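Local coordinates for protein hemolysin (Xylella fastidiosa, PDB 2OAI) that carries a transporter-associated CorC_HlyC domain that binds calcium, and may also bind flavin adenine dinucleotide, at residues A[66-69]-A[74-77]. Sequence-based numbering, arbitrary orientation. Where two conformers were deposited one is given.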
ATOM      1  N   GLU A  66      -1.309  -7.140   8.147  1.00 45.71           N
ATOM      2  CA  GLU A  66      -0.660  -8.372   8.615  1.00 45.87           C
ATOM      3  C   GLU A  66       0.657  -8.551   7.865  1.00 45.92           C
ATOM      4  O   GLU A  66       0.826  -7.992   6.780  1.00 46.12           O
ATOM      5  CB  GLU A  66      -1.547  -9.590   8.444  1.00 45.40           C
ATOM      6  CG  GLU A  66      -2.787  -9.573   9.338  1.00 46.60           C
ATOM      7  CD  GLU A  66      -3.473 -10.926   9.349  1.00 49.84           C
ATOM      8  OE1 GLU A  66      -3.024 -11.826  10.084  1.00 51.96           O
ATOM      9  OE2 GLU A  66      -4.464 -11.109   8.610  1.00 54.15           O
ATOM     10  N   TYR A  67       1.610  -9.250   8.480  1.00 45.75           N
ATOM     11  CA  TYR A  67       2.932  -9.409   7.864  1.00 45.93           C
ATOM     12  C   TYR A  67       3.588 -10.688   8.322  1.00 46.32           C
ATOM     13  O   TYR A  67       3.135 -11.320   9.304  1.00 44.37           O
ATOM     14  CB  TYR A  67       3.862  -8.230   8.192  1.00 46.35           C
ATOM     15  CG  TYR A  67       4.159  -8.078   9.682  1.00 48.79           C
ATOM     16  CD1 TYR A  67       5.224  -8.772  10.290  1.00 49.10           C
ATOM     17  CD2 TYR A  67       3.335  -7.286  10.496  1.00 49.77           C
ATOM     18  CE1 TYR A  67       5.494  -8.618  11.647  1.00 50.13           C
ATOM     19  CE2 TYR A  67       3.592  -7.130  11.850  1.00 52.69           C
ATOM     20  CZ  TYR A  67       4.676  -7.801  12.420  1.00 51.88           C
ATOM     21  OH  TYR A  67       4.931  -7.653  13.762  1.00 51.41           O
ATOM     22  N   PHE A  68       4.629 -11.087   7.592  1.00 46.43           N
ATOM     23  CA  PHE A  68       5.460 -12.210   8.017  1.00 47.91           C
ATOM     24  C   PHE A  68       6.866 -11.947   7.495  1.00 49.16           C
ATOM     25  O   PHE A  68       7.055 -11.097   6.627  1.00 48.19           O
ATOM     26  CB  PHE A  68       4.908 -13.554   7.502  1.00 47.73           C
ATOM     27  CG  PHE A  68       4.887 -13.681   5.987  1.00 49.44           C
ATOM     28  CD1 PHE A  68       3.822 -13.155   5.245  1.00 49.48           C
ATOM     29  CD2 PHE A  68       5.923 -14.327   5.304  1.00 51.36           C
ATOM     30  CE1 PHE A  68       3.768 -13.267   3.838  1.00 51.90           C
ATOM     31  CE2 PHE A  68       5.883 -14.441   3.886  1.00 52.33           C
ATOM     32  CZ  PHE A  68       4.792 -13.897   3.164  1.00 51.91           C
ATOM     33  N   ASP A  69       7.839 -12.694   8.019  1.00 50.59           N
ATOM     34  CA  ASP A  69       9.219 -12.553   7.583  1.00 53.17           C
ATOM     35  C   ASP A  69       9.652 -13.751   6.756  1.00 54.60           C
ATOM     36  O   ASP A  69       9.306 -14.909   7.073  1.00 53.91           O
ATOM     37  CB  ASP A  69      10.125 -12.367   8.785  1.00 53.26           C
ATOM     38  CG  ASP A  69       9.735 -11.143   9.625  1.00 54.66           C
ATOM     39  OD1 ASP A  69       9.131 -10.174   9.105  1.00 56.56           O
ATOM     40  OD2 ASP A  69      10.022 -11.153  10.823  1.00 56.04           O
ATOM     41  N   ARG A  74      10.686  -8.442   5.561  1.00 49.55           N
ATOM     42  CA  ARG A  74       9.330  -8.434   6.077  1.00 48.97           C
ATOM     43  C   ARG A  74       8.377  -8.128   4.928  1.00 48.13           C
ATOM     44  O   ARG A  74       8.584  -7.168   4.182  1.00 48.82           O
ATOM     45  CB  ARG A  74       9.161  -7.367   7.155  1.00 49.41           C
ATOM     46  CG  ARG A  74       7.724  -7.236   7.696  1.00 51.76           C
ATOM     47  CD  ARG A  74       7.752  -6.695   9.092  1.00 56.41           C
ATOM     48  NE  ARG A  74       8.420  -7.636  10.002  1.00 56.99           N
ATOM     49  CZ  ARG A  74       8.649  -7.386  11.286  1.00 59.30           C
ATOM     50  NH1 ARG A  74       8.242  -6.235  11.817  1.00 59.61           N
ATOM     51  NH2 ARG A  74       9.254  -8.298  12.047  1.00 59.53           N
ATOM     52  N   ILE A  75       7.334  -8.937   4.816  0.50 47.45           N
ATOM     53  CA  ILE A  75       6.329  -8.793   3.765  0.50 47.57           C
ATOM     54  C   ILE A  75       4.987  -8.446   4.396  0.50 47.15           C
ATOM     55  O   ILE A  75       4.419  -9.255   5.129  0.50 46.47           O
ATOM     56  CB  ILE A  75       6.178 -10.106   2.958  0.50 47.83           C
ATOM     57  CG1 ILE A  75       7.541 -10.561   2.423  0.50 48.72           C
ATOM     58  CG2 ILE A  75       5.160  -9.929   1.809  0.50 48.49           C
ATOM     59  CD1 ILE A  75       7.521 -11.954   1.828  0.50 47.85           C
ATOM     60  N   GLU A  76       4.492  -7.253   4.095  1.00 46.77           N
ATOM     61  CA  GLU A  76       3.296  -6.727   4.751  1.00 46.25           C
ATOM     62  C   GLU A  76       2.201  -6.511   3.711  1.00 46.82           C
ATOM     63  O   GLU A  76       2.470  -5.990   2.632  1.00 46.43           O
ATOM     64  CB  GLU A  76       3.633  -5.415   5.479  1.00 47.23           C
ATOM     65  CG  GLU A  76       2.371  -4.774   6.099  1.00 47.65           C
ATOM     66  CD  GLU A  76       2.671  -3.473   6.860  1.00 50.07           C
ATOM     67  OE1 GLU A  76       3.871  -3.065   6.960  1.00 53.32           O
ATOM     68  OE2 GLU A  76       1.690  -2.864   7.340  1.00 52.88           O
ATOM     69  N   ILE A  77       0.975  -6.937   4.016  1.00 45.83           N
ATOM     70  CA  ILE A  77      -0.134  -6.754   3.094  1.00 46.51           C
ATOM     71  C   ILE A  77      -0.513  -5.285   3.158  1.00 47.24           C
ATOM     72  O   ILE A  77      -0.804  -4.786   4.233  1.00 47.43           O
ATOM     73  CB  ILE A  77      -1.372  -7.586   3.559  1.00 46.25           C
ATOM     74  CG1 ILE A  77      -0.968  -9.068   3.737  1.00 49.17           C
ATOM     75  CG2 ILE A  77      -2.589  -7.347   2.605  1.00 45.63           C
ATOM     76  CD1 ILE A  77      -0.386  -9.661   2.564  1.00 52.56           C
TER
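Tyr67 and Arg74 meet through two different turns of the side chain: the tyrosine CG is wedged between its own backbone N and carbonyl carbon (chi1 62°), whereas the arginine leaves with CG opposite its N and then bends at chi3. The bend brings one face of the guanidinium to the CD1-CE1 side of the phenol, with Tyr67 CE1 3.4 Å from Arg74 CZ and over the centre of that group; the two planes are inclined by 27°. Asp69 takes the edge of the same guanidinium. Its carboxylate is nearly coplanar with it and accepts a side-on, two-pronged salt bridge through syn lone pairs, from Arg74 NE to Asp69 OD1 at 2.8 Å and from Arg74 NH2 to Asp69 OD2 at 3.2 Å. Both bonds are almost straight, so the pair fixes the rotation of the arginine head while Tyr67 CE1 lies over one face.

On the other side of the sheet, Phe68 receives Ile75 CB over one face of its ring in a CH-pi contact. This apolar pair is buried against helix 50-58, where Tyr57 stacks on the phenylalanine. Reciprocal backbone bonds join Phe68 and Ile75, and Ile77 N extends the pairing to Glu66 O at 3.0 Å. Tyr67 OH hydrogen-bonds Glu16 of the second subunit, and Glu76 forms a salt bridge with Arg15 of the second subunit. Polar Tyr67, Asp69, Arg74 and Glu76 on one face and apolar Phe68 and Ile75 on the other make this an amphipathic antiparallel beta hairpin, at the edge of the domain's helix-backed antiparallel sheet, where 67-70 is an outermost strand within the chain.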